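Local coordinates for protein CRISPR-associated endoribonuclease Cas2 (Streptococcus pyogenes serotype M1, PDB 4QR2) that probably acts as a magnesium-dependent nuclease of the CRISPR adaptive immune system, working as a homodimer that joins with a Cas1 homodimer, at residues 24-27 with 28-32; 47-50 with 51-55; 72-75 with 76-79. All coordinates share one frame; numbering follows the deposited sequence.

Interaction 1: 24-27 with 28-32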
ATOM      1  N   ALA A  24      -8.083 -10.531  -1.723  1.00 22.80           N
ATOM      2  CA  ALA A  24      -7.918 -10.644  -0.255  1.00 26.11           C
ATOM      3  C   ALA A  24      -8.009 -12.066   0.166  1.00 28.39           C
ATOM      4  O   ALA A  24      -7.229 -12.467   1.023  1.00 27.17           O
ATOM      5  CB  ALA A  24      -9.013  -9.825   0.475  1.00 25.01           C
ATOM      6  N   LYS A  25      -8.964 -12.825  -0.400  1.00 24.74           N
ATOM      7  CA  LYS A  25      -9.150 -14.208  -0.027  1.00 28.36           C
ATOM      8  C   LYS A  25      -7.867 -15.014  -0.266  1.00 25.32           C
ATOM      9  O   LYS A  25      -7.436 -15.883   0.567  1.00 26.86           O
ATOM     10  CB  LYS A  25     -10.319 -14.812  -0.779  1.00 31.77           C
ATOM     11  CG  LYS A  25     -10.725 -16.178  -0.299  1.00 37.68           C
ATOM     12  CD  LYS A  25     -11.915 -16.657  -1.103  1.00 43.12           C
ATOM     13  CE  LYS A  25     -12.428 -18.009  -0.606  1.00 51.78           C
ATOM     14  NZ  LYS A  25     -11.531 -19.172  -0.810  1.00 53.95           N
ATOM     15  N   LEU A  26      -7.212 -14.707  -1.359  1.00 25.85           N
ATOM     16  CA  LEU A  26      -5.951 -15.352  -1.688  1.00 25.75           C
ATOM     17  C   LEU A  26      -4.841 -14.944  -0.748  1.00 25.54           C
ATOM     18  O   LEU A  26      -4.148 -15.845  -0.234  1.00 27.15           O
ATOM     19  CB  LEU A  26      -5.578 -15.066  -3.145  1.00 26.39           C
ATOM     20  CG  LEU A  26      -4.158 -15.450  -3.607  1.00 28.55           C
ATOM     21  CD1 LEU A  26      -3.967 -16.884  -3.458  1.00 33.76           C
ATOM     22  CD2 LEU A  26      -3.996 -15.154  -5.090  1.00 30.94           C
ATOM     23  N   CYS A  27      -4.692 -13.615  -0.524  1.00 22.48           N
ATOM     24  CA  CYS A  27      -3.555 -13.058   0.159  1.00 23.81           C
ATOM     25  C   CYS A  27      -3.621 -13.426   1.640  1.00 23.53           C
ATOM     26  O   CYS A  27      -2.571 -13.690   2.220  1.00 26.40           O
ATOM     27  CB  CYS A  27      -3.401 -11.618   0.011  1.00 25.75           C
ATOM     28  SG  CYS A  27      -2.838 -11.124  -1.638  1.00 26.61           S
ATOM     29  N   VAL A  28      -4.836 -13.582   2.192  1.00 25.41           N
ATOM     30  CA  VAL A  28      -4.928 -13.846   3.637  1.00 27.29           C
ATOM     31  C   VAL A  28      -4.640 -15.291   3.934  1.00 29.08           C
ATOM     32  O   VAL A  28      -4.604 -15.704   5.108  1.00 29.25           O
ATOM     33  CB  VAL A  28      -6.276 -13.374   4.244  1.00 28.36           C
ATOM     34  CG1 VAL A  28      -6.463 -11.872   4.056  1.00 25.57           C
ATOM     35  CG2 VAL A  28      -7.467 -14.167   3.760  1.00 31.44           C
ATOM     36  N   ASP A  29      -4.515 -16.118   2.890  1.00 25.47           N
ATOM     37  CA  ASP A  29      -4.026 -17.443   3.102  1.00 25.44           C
ATOM     38  C   ASP A  29      -2.513 -17.469   3.368  1.00 27.57           C
ATOM     39  O   ASP A  29      -1.988 -18.536   3.774  1.00 27.13           O
ATOM     40  CB  ASP A  29      -4.316 -18.317   1.897  1.00 27.02           C
ATOM     41  CG  ASP A  29      -5.668 -19.034   1.967  1.00 38.78           C
ATOM     42  OD1 ASP A  29      -6.305 -19.090   3.037  1.00 37.55           O
ATOM     43  OD2 ASP A  29      -6.100 -19.622   0.929  1.00 42.47           O
ATOM     44  N   TYR A  30      -1.831 -16.350   3.142  1.00 24.90           N
ATOM     45  CA  TYR A  30      -0.354 -16.249   3.152  1.00 26.29           C
ATOM     46  C   TYR A  30       0.122 -15.149   4.071  1.00 26.58           C
ATOM     47  O   TYR A  30       1.329 -14.889   4.188  1.00 25.11           O
ATOM     48  CB  TYR A  30       0.232 -16.017   1.760  1.00 28.28           C
ATOM     49  CG  TYR A  30      -0.053 -17.161   0.850  1.00 30.29           C
ATOM     50  CD1 TYR A  30       0.721 -18.337   0.899  1.00 34.58           C
ATOM     51  CD2 TYR A  30      -1.123 -17.106  -0.030  1.00 31.84           C
ATOM     52  CE1 TYR A  30       0.433 -19.398   0.073  1.00 38.08           C
ATOM     53  CE2 TYR A  30      -1.389 -18.142  -0.883  1.00 33.25           C
ATOM     54  CZ  TYR A  30      -0.636 -19.297  -0.801  1.00 41.11           C
ATOM     55  OH  TYR A  30      -0.943 -20.335  -1.647  1.00 43.84           O
ATOM     56  N   GLY A  31      -0.799 -14.507   4.770  1.00 24.37           N
ATOM     57  CA  GLY A  31      -0.506 -13.299   5.539  1.00 26.17           C
ATOM     58  C   GLY A  31      -1.706 -12.598   6.097  1.00 26.44           C
ATOM     59  O   GLY A  31      -2.796 -13.164   6.149  1.00 27.78           O
ATOM     60  N   GLN A  32      -1.505 -11.349   6.499  1.00 24.38           N
ATOM     61  CA  GLN A  32      -2.453 -10.573   7.176  1.00 26.43           C
ATOM     62  C   GLN A  32      -2.857  -9.349   6.331  1.00 24.21           C
ATOM     63  O   GLN A  32      -2.033  -8.642   5.725  1.00 24.96           O
ATOM     64  CB  GLN A  32      -1.842 -10.066   8.461  1.00 31.57           C
ATOM     65  CG  GLN A  32      -2.729  -9.501   9.510  1.00 38.00           C
ATOM     66  CD  GLN A  32      -1.976  -9.403  10.836  1.00 45.34           C
ATOM     67  OE1 GLN A  32      -0.764  -9.159  10.857  1.00 41.12           O
ATOM     68  NE2 GLN A  32      -2.689  -9.596  11.951  1.00 48.01           N
TER
HETATM   69  O   HOH W   1      -8.693 -17.181   2.406  1.00 35.75           O
HETATM   70  O   HOH W   2      -7.950 -18.935  -0.729  1.00 48.22           O
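L26 and Y30 meet at an angle where helix 14-27 ends and the chain turns into strand 31-35, the first helix-to-strand connection of this ferredoxin-like fold. The leucine offers one branch: CD1 lies 3.9 Å from CE2 of the tyrosine ring. L26 reaches there because its CG stands anti to the backbone N (chi1 169°), whereas Y30 keeps CG beside its own N and lays the edge of its ring along the helix end. That same edge passes the backbone, since Y30 CD2 is 3.3 Å from L26 O, near the ring plane.

The backbone evidence for the end of the helix is a change in bond type. V28 N still donates to A24 O at 2.9 Å, an i to i+4 bond. The next two reach only three residues back: D29 N to L26 O at 3.2 Å, and Y30 N to C27 O at 2.9 Å, which closes a type I beta turn from C27 to Y30.

Both methyls of V28 face the oxygen of A24, CG1 and CG2 each 3.2 Å from A24 O. From helix 45-58, R54 hydrogen-bonds the hydroxyl of Y30, while I51 and E47 pack against the tyrosine side chain. On the exposed side, D29 is tied to the last helical turn through water: one molecule donates to K25 O at 2.6 Å and, weakly, to D29 OD1.

Interaction 2: 47-50 with 51-55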
ATOM      1  N   GLU A  47       5.976 -20.382  -3.133  1.00 27.50           N
ATOM      2  CA  GLU A  47       4.654 -19.819  -2.868  1.00 28.20           C
ATOM      3  C   GLU A  47       4.496 -18.473  -3.587  1.00 25.38           C
ATOM      4  O   GLU A  47       3.419 -18.178  -4.123  1.00 25.63           O
ATOM      5  CB  GLU A  47       4.375 -19.652  -1.360  1.00 30.69           C
ATOM      6  CG  GLU A  47       4.090 -20.988  -0.691  1.00 31.70           C
ATOM      7  CD  GLU A  47       4.076 -20.893   0.826  1.00 35.10           C
ATOM      8  OE1 GLU A  47       4.653 -19.950   1.376  1.00 32.20           O
ATOM      9  OE2 GLU A  47       3.539 -21.834   1.455  1.00 38.04           O
ATOM     10  N   PHE A  48       5.558 -17.686  -3.617  1.00 26.37           N
ATOM     11  CA  PHE A  48       5.466 -16.365  -4.250  1.00 24.37           C
ATOM     12  C   PHE A  48       5.196 -16.501  -5.725  1.00 23.63           C
ATOM     13  O   PHE A  48       4.314 -15.777  -6.265  1.00 23.78           O
ATOM     14  CB  PHE A  48       6.725 -15.595  -3.933  1.00 24.71           C
ATOM     15  CG  PHE A  48       6.718 -14.144  -4.362  1.00 24.80           C
ATOM     16  CD1 PHE A  48       5.604 -13.374  -4.290  1.00 28.90           C
ATOM     17  CD2 PHE A  48       7.912 -13.561  -4.835  1.00 31.72           C
ATOM     18  CE1 PHE A  48       5.680 -12.015  -4.644  1.00 30.22           C
ATOM     19  CE2 PHE A  48       7.987 -12.227  -5.185  1.00 31.45           C
ATOM     20  CZ  PHE A  48       6.815 -11.486  -5.140  1.00 27.59           C
ATOM     21  N   VAL A  49       5.880 -17.460  -6.373  1.00 23.95           N
ATOM     22  CA  VAL A  49       5.640 -17.722  -7.810  1.00 26.58           C
ATOM     23  C   VAL A  49       4.160 -18.100  -8.009  1.00 28.39           C
ATOM     24  O   VAL A  49       3.480 -17.591  -8.904  1.00 28.07           O
ATOM     25  CB  VAL A  49       6.525 -18.821  -8.423  1.00 28.91           C
ATOM     26  CG1 VAL A  49       6.136 -19.033  -9.884  1.00 32.33           C
ATOM     27  CG2 VAL A  49       7.995 -18.443  -8.353  1.00 28.11           C
ATOM     28  N   ASP A  50       3.664 -18.984  -7.170  1.00 28.39           N
ATOM     29  CA  ASP A  50       2.248 -19.411  -7.270  1.00 30.36           C
ATOM     30  C   ASP A  50       1.278 -18.330  -7.020  1.00 25.43           C
ATOM     31  O   ASP A  50       0.328 -18.114  -7.818  1.00 27.42           O
ATOM     32  CB  ASP A  50       1.994 -20.558  -6.320  1.00 34.64           C
ATOM     33  CG  ASP A  50       0.653 -21.221  -6.594  1.00 39.41           C
ATOM     34  OD1 ASP A  50       0.258 -21.449  -7.779  1.00 36.54           O
ATOM     35  OD2 ASP A  50      -0.004 -21.485  -5.610  1.00 38.82           O
ATOM     36  N   ILE A  51       1.500 -17.578  -5.965  1.00 25.63           N
ATOM     37  CA  ILE A  51       0.628 -16.428  -5.705  1.00 26.33           C
ATOM     38  C   ILE A  51       0.586 -15.430  -6.859  1.00 24.57           C
ATOM     39  O   ILE A  51      -0.458 -14.911  -7.231  1.00 24.16           O
ATOM     40  CB  ILE A  51       1.022 -15.783  -4.403  1.00 29.11           C
ATOM     41  CG1 ILE A  51       0.759 -16.746  -3.275  1.00 32.34           C
ATOM     42  CG2 ILE A  51       0.209 -14.527  -4.137  1.00 33.54           C
ATOM     43  CD1 ILE A  51       1.536 -16.326  -2.043  1.00 35.13           C
ATOM     44  N   LYS A  52       1.721 -15.094  -7.442  1.00 23.93           N
ATOM     45  CA  LYS A  52       1.706 -14.202  -8.626  1.00 23.81           C
ATOM     46  C   LYS A  52       0.860 -14.748  -9.795  1.00 25.31           C
ATOM     47  O   LYS A  52       0.064 -14.011 -10.407  1.00 25.98           O
ATOM     48  CB  LYS A  52       3.135 -13.964  -9.125  1.00 26.47           C
ATOM     49  CG  LYS A  52       3.835 -12.949  -8.235  1.00 29.17           C
ATOM     50  CD  LYS A  52       5.189 -12.532  -8.738  1.00 34.39           C
ATOM     51  CE  LYS A  52       6.264 -13.495  -8.314  1.00 41.51           C
ATOM     52  NZ  LYS A  52       7.639 -12.959  -8.592  1.00 44.24           N
ATOM     53  N   HIS A  53       1.047 -16.028 -10.133  1.00 26.97           N
ATOM     54  CA  HIS A  53       0.219 -16.625 -11.189  1.00 28.71           C
ATOM     55  C   HIS A  53      -1.283 -16.513 -10.869  1.00 27.83           C
ATOM     56  O   HIS A  53      -2.046 -16.172 -11.732  1.00 29.07           O
ATOM     57  CB  HIS A  53       0.538 -18.102 -11.355  1.00 33.05           C
ATOM     58  CG  HIS A  53       1.896 -18.365 -11.950  1.00 40.30           C
ATOM     59  ND1 HIS A  53       2.513 -19.594 -11.879  1.00 44.74           N
ATOM     60  CD2 HIS A  53       2.744 -17.560 -12.650  1.00 47.68           C
ATOM     61  CE1 HIS A  53       3.672 -19.552 -12.514  1.00 45.20           C
ATOM     62  NE2 HIS A  53       3.834 -18.335 -13.009  1.00 43.44           N
ATOM     63  N   ARG A  54      -1.648 -16.802  -9.635  1.00 25.50           N
ATOM     64  CA  ARG A  54      -3.047 -16.707  -9.198  1.00 28.10           C
ATOM     65  C   ARG A  54      -3.624 -15.332  -9.231  1.00 27.02           C
ATOM     66  O   ARG A  54      -4.766 -15.125  -9.727  1.00 27.55           O
ATOM     67  CB  ARG A  54      -3.256 -17.419  -7.857  1.00 29.82           C
ATOM     68  CG  ARG A  54      -3.053 -18.891  -8.046  1.00 34.06           C
ATOM     69  CD  ARG A  54      -3.660 -19.695  -6.965  1.00 41.32           C
ATOM     70  NE  ARG A  54      -2.689 -19.839  -6.001  1.00 43.06           N
ATOM     71  CZ  ARG A  54      -2.881 -19.963  -4.696  1.00 53.14           C
ATOM     72  NH1 ARG A  54      -4.112 -19.967  -4.149  1.00 54.47           N
ATOM     73  NH2 ARG A  54      -1.779 -20.050  -3.933  1.00 48.78           N
ATOM     74  N   LEU A  55      -2.824 -14.381  -8.778  1.00 24.51           N
ATOM     75  CA  LEU A  55      -3.242 -12.968  -8.821  1.00 23.73           C
ATOM     76  C   LEU A  55      -3.388 -12.520 -10.216  1.00 24.56           C
ATOM     77  O   LEU A  55      -4.348 -11.777 -10.545  1.00 25.10           O
ATOM     78  CB  LEU A  55      -2.246 -12.112  -8.064  1.00 22.07           C
ATOM     79  CG  LEU A  55      -2.201 -12.243  -6.564  1.00 24.07           C
ATOM     80  CD1 LEU A  55      -0.931 -11.556  -6.064  1.00 24.56           C
ATOM     81  CD2 LEU A  55      -3.464 -11.586  -5.950  1.00 28.11           C
TER
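This is an intrahelical contact, one turn against the next along helix 45-58, the second helix of the ferredoxin-like fold. Four successive i to i+4 bonds define it, from I51 N to E47 O (2.7 Å, N-H...O angle 173°) through R54 N to D50 O, and side chains four residues apart meet over them.

K52 lies across one face of the F48 ring. Its CE stands 3.6 Å above the plane over the ring centre, a CH-pi contact, while NZ is 4.0 Å from the centroid and displaced toward CE2, a cation-pi contact. The bend at chi3 (-84°) brings the end of the lysine over the ring. Its ammonium also forms a salt bridge with E80 of the second subunit.

D50 and R54 form a salt bridge through a single carboxylate oxygen: OD2 is 2.8 Å from NH2 and 3.2 Å from NE. Both hydrogen bonds are weak, the N-H groups pointing well off the oxygen, although the two planes are only 28° apart. The guanidinium has a second partner in Y30 OH, which R54 NH2 also hydrogen-bonds. V49 and H53 run side by side, CG1 being 3.6 Å from CE1.

On the side facing the sheet, F48 meets F68 of strand 65-71 edge-to-face and L55 packs on I66 and F68 of that strand; toward helix 14-27, R54 rests on L26 and L55 on V23 and L26.

Interaction 3: 72-75 with 76-79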
ATOM      1  N   GLY A  72      12.880  -6.530   4.456  1.00 40.42           N
ATOM      2  CA  GLY A  72      13.981  -7.284   5.066  1.00 43.52           C
ATOM      3  C   GLY A  72      13.552  -7.923   6.372  1.00 48.52           C
ATOM      4  O   GLY A  72      12.431  -7.713   6.832  1.00 47.22           O
ATOM      5  N   LYS A  73      14.472  -8.664   6.999  1.00 50.13           N
ATOM      6  CA  LYS A  73      14.229  -9.210   8.338  1.00 58.03           C
ATOM      7  C   LYS A  73      14.060  -8.068   9.365  1.00 53.27           C
ATOM      8  O   LYS A  73      14.709  -7.009   9.260  1.00 53.98           O
ATOM      9  CB  LYS A  73      15.366 -10.146   8.758  1.00 65.67           C
ATOM     10  CG  LYS A  73      15.484 -11.368   7.860  1.00 74.12           C
ATOM     11  CD  LYS A  73      16.742 -12.164   8.153  1.00 80.11           C
ATOM     12  CE  LYS A  73      16.774 -13.456   7.339  1.00 84.35           C
ATOM     13  NZ  LYS A  73      17.850 -14.379   7.808  1.00 88.86           N
ATOM     14  N   ASN A  74      13.174  -8.295  10.336  1.00 53.41           N
ATOM     15  CA  ASN A  74      12.768  -7.288  11.333  1.00 50.92           C
ATOM     16  C   ASN A  74      12.066  -6.066  10.701  1.00 49.72           C
ATOM     17  O   ASN A  74      12.024  -4.975  11.262  1.00 44.94           O
ATOM     18  CB  ASN A  74      13.956  -6.908  12.248  1.00 59.43           C
ATOM     19  CG  ASN A  74      14.502  -8.109  13.030  1.00 62.00           C
ATOM     20  OD1 ASN A  74      13.741  -8.925  13.579  1.00 64.29           O
ATOM     21  ND2 ASN A  74      15.819  -8.247  13.053  1.00 67.54           N
ATOM     22  N   TRP A  75      11.480  -6.255   9.520  1.00 43.24           N
ATOM     23  CA  TRP A  75      10.623  -5.194   8.950  1.00 44.12           C
ATOM     24  C   TRP A  75       9.505  -4.774   9.995  1.00 40.38           C
ATOM     25  O   TRP A  75       9.041  -3.621   9.985  1.00 38.11           O
ATOM     26  CB  TRP A  75      10.006  -5.689   7.635  1.00 46.06           C
ATOM     27  CG  TRP A  75       9.139  -6.862   7.872  1.00 44.36           C
ATOM     28  CD1 TRP A  75       9.514  -8.185   7.923  1.00 47.28           C
ATOM     29  CD2 TRP A  75       7.729  -6.823   8.197  1.00 41.09           C
ATOM     30  NE1 TRP A  75       8.414  -8.964   8.237  1.00 43.75           N
ATOM     31  CE2 TRP A  75       7.313  -8.144   8.411  1.00 49.97           C
ATOM     32  CE3 TRP A  75       6.790  -5.775   8.329  1.00 43.53           C
ATOM     33  CZ2 TRP A  75       5.976  -8.457   8.750  1.00 52.80           C
ATOM     34  CZ3 TRP A  75       5.490  -6.065   8.650  1.00 43.54           C
ATOM     35  CH2 TRP A  75       5.086  -7.400   8.883  1.00 46.33           C
ATOM     36  N   GLN A  76       9.161  -5.687  10.933  1.00 39.64           N
ATOM     37  CA  GLN A  76       8.081  -5.484  11.915  1.00 42.31           C
ATOM     38  C   GLN A  76       8.388  -4.248  12.804  1.00 42.67           C
ATOM     39  O   GLN A  76       7.480  -3.543  13.231  1.00 42.59           O
ATOM     40  CB  GLN A  76       7.856  -6.759  12.764  1.00 51.65           C
ATOM     41  CG  GLN A  76       7.242  -7.952  12.015  1.00 64.20           C
ATOM     42  CD  GLN A  76       7.204  -9.266  12.825  1.00 75.92           C
ATOM     43  OE1 GLN A  76       7.700  -9.342  13.959  1.00 86.18           O
ATOM     44  NE2 GLN A  76       6.604 -10.312  12.237  1.00 77.90           N
ATOM     45  N   ARG A  77       9.691  -3.987  12.998  1.00 39.80           N
ATOM     46  CA  ARG A  77      10.233  -2.878  13.785  1.00 42.92           C
ATOM     47  C   ARG A  77      10.447  -1.616  12.974  1.00 40.94           C
ATOM     48  O   ARG A  77      11.079  -0.681  13.450  1.00 45.36           O
ATOM     49  CB  ARG A  77      11.625  -3.313  14.339  1.00 45.39           C
ATOM     50  CG  ARG A  77      11.602  -4.659  15.007  1.00 48.41           C
ATOM     51  CD  ARG A  77      12.948  -4.978  15.607  1.00 53.64           C
ATOM     52  NE  ARG A  77      12.839  -6.238  16.335  1.00 60.53           N
ATOM     53  CZ  ARG A  77      13.855  -6.889  16.888  1.00 66.27           C
ATOM     54  NH1 ARG A  77      15.086  -6.395  16.810  1.00 65.48           N
ATOM     55  NH2 ARG A  77      13.634  -8.049  17.518  1.00 67.91           N
ATOM     56  N   ARG A  78       9.999  -1.615  11.721  1.00 36.95           N
ATOM     57  CA  ARG A  78      10.190  -0.504  10.800  1.00 39.26           C
ATOM     58  C   ARG A  78       8.863  -0.138  10.111  1.00 34.70           C
ATOM     59  O   ARG A  78       8.876   0.383   8.977  1.00 34.00           O
ATOM     60  CB  ARG A  78      11.266  -0.866   9.732  1.00 39.37           C
ATOM     61  CG  ARG A  78      12.665  -1.076  10.313  1.00 42.41           C
ATOM     62  CD  ARG A  78      13.731  -1.184   9.214  1.00 45.15           C
ATOM     63  NE  ARG A  78      13.501  -2.339   8.330  1.00 48.94           N
ATOM     64  CZ  ARG A  78      13.879  -3.609   8.568  1.00 55.28           C
ATOM     65  NH1 ARG A  78      14.484  -3.962   9.699  1.00 51.78           N
ATOM     66  NH2 ARG A  78      13.639  -4.568   7.666  1.00 58.55           N
ATOM     67  N   VAL A  79       7.716  -0.437  10.751  1.00 32.25           N
ATOM     68  CA  VAL A  79       6.401  -0.003  10.248  1.00 33.48           C
ATOM     69  C   VAL A  79       5.712   0.847  11.328  1.00 33.04           C
ATOM     70  O   VAL A  79       5.587   0.438  12.459  1.00 39.13           O
ATOM     71  CB  VAL A  79       5.343  -1.109  10.003  1.00 36.08           C
ATOM     72  CG1 VAL A  79       4.195  -0.534   9.154  1.00 31.49           C
ATOM     73  CG2 VAL A  79       5.933  -2.404   9.495  1.00 43.15           C
TER
HETATM   74  O   HOH W   3      12.831  -3.886   4.840  1.00 51.79           O
HETATM   75  O   HOH W   4       8.900  -2.112   7.372  1.00 35.39           O
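K73 O accepts two bonds from R78, whose NH1 and NH2 each lie 3.1 Å away. The guanidinium grips it end-on, with the oxygen only 3° out of its plane, and both nitrogens come from the same face of the carbonyl. A bend at chi3 (-62°) folds the arginine back over the loop. At the same guanidinium's edge, R78 NH2 lies 3.0 Å from the O of water 3, which also accepts from the backbone N of G72.

The grip spans two successive turns in the loop between strands 65-71 and 79-82: a type II beta turn from G72 to W75, then a short 3-10 segment. R78 N donates to W75 O at 2.8 Å, and R77 N to N74 O.

W75 is flanked by two residues. Q76 CG sits over one face of its six-membered ring, 3.7 Å from the centroid, while V79 CG2 approaches the ring edge at CE3, also at 3.7 Å. N74 and R77 lie side by side, pointing the same way, their amide and guanidinium planes 11° apart and stacked, with N74 OD1 3.8 Å above the guanidinium plane. V79 pairs antiparallel with a strand of the second subunit, carrying the sheet across the interface.

How the interactions relate
Interactions 1 and 2 meet directly, their centres 12 Å apart, and join the end of helix 14-27 to helix 45-58. Y30 OH and R54 NH2 are 2.5 Å apart, a probable hydrogen bond, so that R54 is shared by the two contacts. Beside it, L26 CD2 packs against L55 CD2 at 3.7 Å. Interaction 3 stands apart: its centre lies about 19 Å from that of interaction 1 and about 23 Å from that of interaction 2, without touching either. Interactions 2 and 3 nevertheless both reach the second subunit. All three lie away from D8, the predicted catalytic magnesium ligand.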